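Local coordinates for N-hydroxyarylamine O-acetyltransferase (Bacillus cereus, PDB 4DMO), which acetylates arylamines with a non-canonical Cys-His-Glu catalytic triad and probably also O-acetylates N-hydroxyarylamines, at residues S130-L134 / S146-Y151; P136-L140 / D150-R154. One frame throughout, in Å; residues are numbered along the deposited sequence.

Contact 1 (S130-L134 / S146-Y151); sequences SYLPL and SATGDY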
loop_
_atom_site.group_PDB
_atom_site.type_symbol
_atom_site.label_atom_id
_atom_site.label_comp_id
_atom_site.label_asym_id
_atom_site.label_seq_id
_atom_site.Cartn_x
_atom_site.Cartn_y
_atom_site.Cartn_z
ATOM N N SER A 130 6.921 -1.304 0.592
ATOM C CA SER A 130 7.427 -2.032 -0.562
ATOM C C SER A 130 7.220 -3.555 -0.420
ATOM O O SER A 130 7.604 -4.336 -1.285
ATOM C CB SER A 130 8.917 -1.733 -0.715
ATOM O OG SER A 130 9.624 -2.220 0.413
ATOM N N TYR A 131 6.564 -3.980 0.648
ATOM C CA TYR A 131 6.324 -5.394 0.873
ATOM C C TYR A 131 5.069 -5.853 0.156
ATOM O O TYR A 131 4.090 -6.252 0.773
ATOM C CB TYR A 131 6.242 -5.657 2.376
ATOM C CG TYR A 131 7.588 -5.413 3.038
ATOM C CD1 TYR A 131 8.686 -6.135 2.658
ATOM C CD2 TYR A 131 7.754 -4.454 4.014
ATOM C CE1 TYR A 131 9.918 -5.930 3.241
ATOM C CE2 TYR A 131 8.981 -4.230 4.594
ATOM C CZ TYR A 131 10.061 -4.973 4.200
ATOM O OH TYR A 131 11.304 -4.785 4.772
ATOM N N LEU A 132 5.106 -5.798 -1.170
ATOM C CA LEU A 132 3.899 -5.945 -1.956
ATOM C C LEU A 132 3.834 -7.292 -2.661
ATOM O O LEU A 132 4.750 -7.675 -3.376
ATOM C CB LEU A 132 3.807 -4.802 -2.981
ATOM C CG LEU A 132 3.767 -3.356 -2.414
ATOM C CD1 LEU A 132 3.812 -2.294 -3.542
ATOM C CD2 LEU A 132 2.516 -3.119 -1.501
ATOM N N PRO A 133 2.713 -7.996 -2.502
ATOM C CA PRO A 133 2.560 -9.291 -3.169
ATOM C C PRO A 133 2.429 -9.166 -4.699
ATOM O O PRO A 133 2.668 -10.149 -5.384
ATOM C CB PRO A 133 1.271 -9.859 -2.552
ATOM C CG PRO A 133 1.039 -9.080 -1.299
ATOM C CD PRO A 133 1.578 -7.698 -1.608
ATOM N N LEU A 134 2.050 -7.989 -5.202
ATOM C CA LEU A 134 1.844 -7.746 -6.643
ATOM C C LEU A 134 0.809 -8.683 -7.267
ATOM O O LEU A 134 0.731 -8.847 -8.489
ATOM C CB LEU A 134 3.161 -7.835 -7.397
ATOM C CG LEU A 134 4.178 -6.881 -6.777
ATOM C CD1 LEU A 134 5.478 -7.050 -7.479
ATOM C CD2 LEU A 134 3.732 -5.455 -6.867
ATOM N N SER A 146 6.533 -13.053 -5.429
ATOM C CA SER A 146 6.687 -11.792 -6.126
ATOM C C SER A 146 8.139 -11.381 -6.015
ATOM O O SER A 146 8.891 -11.987 -5.263
ATOM C CB SER A 146 5.766 -10.744 -5.497
ATOM O OG SER A 146 6.504 -9.774 -4.762
ATOM N N ALA A 147 8.542 -10.361 -6.769
ATOM C CA ALA A 147 9.903 -9.837 -6.658
ATOM C C ALA A 147 10.201 -9.190 -5.292
ATOM O O ALA A 147 11.377 -8.911 -4.962
ATOM C CB ALA A 147 10.158 -8.846 -7.757
ATOM N N THR A 148 9.164 -8.894 -4.501
ATOM C CA THR A 148 9.429 -8.297 -3.181
ATOM C C THR A 148 9.565 -9.369 -2.082
ATOM O O THR A 148 10.019 -9.074 -0.983
ATOM C CB THR A 148 8.349 -7.288 -2.773
ATOM O OG1 THR A 148 7.123 -7.971 -2.468
ATOM C CG2 THR A 148 8.122 -6.283 -3.895
ATOM N N GLY A 149 9.191 -10.610 -2.382
ATOM C CA GLY A 149 9.293 -11.666 -1.392
ATOM C C GLY A 149 8.160 -12.637 -1.509
ATOM O O GLY A 149 7.416 -12.586 -2.491
ATOM N N ASP A 150 8.033 -13.537 -0.525
ATOM C CA ASP A 150 6.950 -14.535 -0.528
ATOM C C ASP A 150 5.844 -14.145 0.461
ATOM O O ASP A 150 6.156 -13.618 1.519
ATOM C CB ASP A 150 7.498 -15.916 -0.140
ATOM C CG ASP A 150 8.252 -16.599 -1.272
ATOM O OD1 ASP A 150 9.035 -15.922 -1.973
ATOM O OD2 ASP A 150 8.034 -17.824 -1.461
ATOM N N TYR A 151 4.576 -14.425 0.132
ATOM C CA TYR A 151 3.452 -14.002 0.970
ATOM C C TYR A 151 2.386 -15.062 1.075
ATOM O O TYR A 151 2.090 -15.725 0.095
ATOM C CB TYR A 151 2.802 -12.726 0.402
ATOM C CG TYR A 151 3.751 -11.573 0.333
ATOM C CD1 TYR A 151 4.621 -11.427 -0.742
ATOM C CD2 TYR A 151 3.820 -10.648 1.365
ATOM C CE1 TYR A 151 5.509 -10.358 -0.801
ATOM C CE2 TYR A 151 4.721 -9.585 1.321
ATOM C CZ TYR A 151 5.550 -9.449 0.221
ATOM O OH TYR A 151 6.446 -8.409 0.169
#
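A loop with no regular secondary structure can still be held precisely if one of its carbonyls receives the right hydroxyls. Y151, the residue most covered here, begins the chain of bonds: its OH donates to T148 OG1 (2.8 Å), and T148 OG1 in turn donates to L132 O at the short distance of 2.6 Å. The same carbonyl takes a second bond, from S146 OG to L132 O at 3.1 Å, so two hydroxyls converge on one oxygen. T148 also brings its methyl CG2 to 3.3 Å from S130 O. P133 covers the tyrosine ring, with CG 4.2 Å from the Y151 ring centroid and nearly above it, a CH-pi contact over the face. On the loop side, Y131 is the centre of an inverse gamma turn closed by a weak bond from L132 N to S130 O (2.9 Å). On the other, S146 OG accepts from T148 N (2.8 Å), making an ST turn within the type I turn from S146 to G149. The arrangement is that of a beta hairpin with a two-residue loop, joining strands 144-146 and 149-158, whose hydroxyls bind the L132 carbonyl of the connection leading to strand 137-138.

Contact 2 (P136-L140 / D150-R154); sequences PVPFL and DYRIR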
loop_
_atom_site.group_PDB
_atom_site.type_symbol
_atom_site.label_atom_id
_atom_site.label_comp_id
_atom_site.label_asym_id
_atom_site.label_seq_id
_atom_site.Cartn_x
_atom_site.Cartn_y
_atom_site.Cartn_z
ATOM N N PRO A 136 -3.253 -10.813 -5.921
ATOM C CA PRO A 136 -4.122 -11.253 -4.827
ATOM C C PRO A 136 -3.513 -12.409 -4.015
ATOM O O PRO A 136 -2.851 -13.285 -4.551
ATOM C CB PRO A 136 -5.396 -11.724 -5.557
ATOM C CG PRO A 136 -5.383 -11.002 -6.833
ATOM C CD PRO A 136 -3.931 -10.926 -7.223
ATOM N N VAL A 137 -3.715 -12.372 -2.706
ATOM C CA VAL A 137 -3.245 -13.437 -1.849
ATOM C C VAL A 137 -4.465 -14.239 -1.393
ATOM O O VAL A 137 -5.345 -13.724 -0.679
ATOM C CB VAL A 137 -2.485 -12.897 -0.607
ATOM C CG1 VAL A 137 -1.919 -14.088 0.211
ATOM C CG2 VAL A 137 -1.377 -11.932 -1.027
ATOM N N PRO A 138 -4.528 -15.502 -1.811
ATOM C CA PRO A 138 -5.677 -16.332 -1.458
ATOM C C PRO A 138 -5.662 -16.714 0.012
ATOM O O PRO A 138 -4.644 -17.132 0.559
ATOM C CB PRO A 138 -5.494 -17.568 -2.331
ATOM C CG PRO A 138 -3.993 -17.677 -2.507
ATOM C CD PRO A 138 -3.492 -16.247 -2.551
ATOM N N PHE A 139 -6.811 -16.563 0.641
ATOM C CA PHE A 139 -6.987 -16.987 2.008
ATOM C C PHE A 139 -6.798 -18.511 2.170
ATOM O O PHE A 139 -6.527 -18.980 3.276
ATOM C CB PHE A 139 -8.376 -16.582 2.504
ATOM C CG PHE A 139 -8.438 -15.189 3.083
ATOM C CD1 PHE A 139 -8.237 -14.078 2.284
ATOM C CD2 PHE A 139 -8.719 -15.001 4.435
ATOM C CE1 PHE A 139 -8.314 -12.797 2.816
ATOM C CE2 PHE A 139 -8.786 -13.718 4.990
ATOM C CZ PHE A 139 -8.595 -12.615 4.171
ATOM N N LEU A 140 -6.940 -19.268 1.077
ATOM C CA LEU A 140 -6.752 -20.728 1.106
ATOM C C LEU A 140 -5.347 -21.133 1.526
ATOM O O LEU A 140 -5.115 -22.282 1.890
ATOM C CB LEU A 140 -7.114 -21.383 -0.232
ATOM C CG LEU A 140 -8.608 -21.676 -0.403
ATOM C CD1 LEU A 140 -8.847 -22.532 -1.628
ATOM C CD2 LEU A 140 -9.229 -22.327 0.830
ATOM N N ASP A 150 8.033 -13.537 -0.525
ATOM C CA ASP A 150 6.950 -14.535 -0.528
ATOM C C ASP A 150 5.844 -14.145 0.461
ATOM O O ASP A 150 6.156 -13.618 1.519
ATOM C CB ASP A 150 7.498 -15.916 -0.140
ATOM C CG ASP A 150 8.252 -16.599 -1.272
ATOM O OD1 ASP A 150 9.035 -15.922 -1.973
ATOM O OD2 ASP A 150 8.034 -17.824 -1.461
ATOM N N TYR A 151 4.576 -14.425 0.132
ATOM C CA TYR A 151 3.452 -14.002 0.970
ATOM C C TYR A 151 2.386 -15.062 1.075
ATOM O O TYR A 151 2.090 -15.725 0.095
ATOM C CB TYR A 151 2.802 -12.726 0.402
ATOM C CG TYR A 151 3.751 -11.573 0.333
ATOM C CD1 TYR A 151 4.621 -11.427 -0.742
ATOM C CD2 TYR A 151 3.820 -10.648 1.365
ATOM C CE1 TYR A 151 5.509 -10.358 -0.801
ATOM C CE2 TYR A 151 4.721 -9.585 1.321
ATOM C CZ TYR A 151 5.550 -9.449 0.221
ATOM O OH TYR A 151 6.446 -8.409 0.169
ATOM N N ARG A 152 1.804 -15.218 2.263
ATOM C CA ARG A 152 0.729 -16.186 2.459
ATOM C C ARG A 152 -0.122 -15.769 3.637
ATOM O O ARG A 152 0.345 -15.106 4.580
ATOM C CB ARG A 152 1.292 -17.607 2.703
ATOM C CG ARG A 152 1.642 -17.892 4.157
ATOM C CD ARG A 152 2.344 -19.242 4.390
ATOM N NE ARG A 152 2.969 -19.307 5.721
ATOM C CZ ARG A 152 3.762 -20.297 6.145
ATOM N NH1 ARG A 152 4.036 -21.329 5.348
ATOM N NH2 ARG A 152 4.303 -20.258 7.359
ATOM N N ILE A 153 -1.361 -16.215 3.614
ATOM C CA ILE A 153 -2.275 -15.925 4.704
ATOM C C ILE A 153 -2.445 -17.149 5.593
ATOM O O ILE A 153 -2.479 -18.266 5.102
ATOM C CB ILE A 153 -3.648 -15.548 4.144
ATOM C CG1 ILE A 153 -3.554 -14.195 3.425
ATOM C CG2 ILE A 153 -4.683 -15.547 5.259
ATOM C CD1 ILE A 153 -4.839 -13.796 2.779
ATOM N N ARG A 154 -2.548 -16.944 6.898
ATOM C CA ARG A 154 -2.917 -18.029 7.790
ATOM C C ARG A 154 -3.981 -17.543 8.743
ATOM O O ARG A 154 -3.951 -16.398 9.200
ATOM C CB ARG A 154 -1.704 -18.586 8.549
ATOM C CG ARG A 154 -0.714 -19.316 7.646
ATOM C CD ARG A 154 0.148 -20.327 8.437
ATOM N NE ARG A 154 1.125 -19.674 9.310
ATOM C CZ ARG A 154 1.056 -19.628 10.647
ATOM N NH1 ARG A 154 0.052 -20.192 11.308
ATOM N NH2 ARG A 154 1.986 -18.984 11.338
HETATM O O HOH W 1 -2.060 -17.403 1.064
#
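Two strands may lie side by side in a fold without exchanging a single backbone hydrogen bond, and strand 149-158 beside 137-138 illustrates the case. At D150 the strand does not yet meet 136-140. Y151 sends its CA-to-CB bond toward V137, whose CG2 lies 4.5 Å from Y151 CB, but the ring leads away and its hydroxyl is held by T148. At R152 it is the backbone that approaches, with R152 CA 4.1 Å from V137 CG1; the CA-to-CB bond is directed away, and the guanidinium pairs with E166 and makes a cation-pi contact with W182. I153 supplies the centre of the contact. Its CG1 packs on V137 CG1 at 3.6 Å, while I153 CD1 reaches 3.4 Å from F139 CD1 and sits over the face of the F139 ring, 3.8 Å from the centroid, in a CH-pi contact. From the backbone, I153 N donates to a water at 2.9 Å, and that water donates to P138 O at 2.6 Å. At R154 the CA-to-CB bond is again directed away, and the contact ends. V137 and F139 meanwhile share backbone hydrogen bonds with L123 and L121 of strand 120-124. The chemistry implies that 137-138 belongs by its beta ladder to strand 120-124, whereas its cohesion with 149-158 comes from the packing of aliphatic and aromatic side chains and from one bridging water.

How the contacts relate
The segments 130-134 and 136-140 are nearly consecutive, and D150 and Y151 belong to both contacts, whose centres are 11 Å apart. Y151 serves contact 1 by its ring and hydroxyl, contact 2 by its CB. Contact 2 places edge strand 137-138 beside 149-158, itself next to the other edge strand, 144-146; contact 1 holds the preceding loop on the hairpin of those last two strands, consistent with the beta-barrel domain of arylamine N-acetyltransferases. The bound sulfonate ligand KH2 touches neither contact directly: the side chain of R152 is about 8 Å from KH2. The side chain of Y131 is about 12 Å from KH2. The closer link runs through W182, which lines the KH2 pocket and meets both D150 and R152.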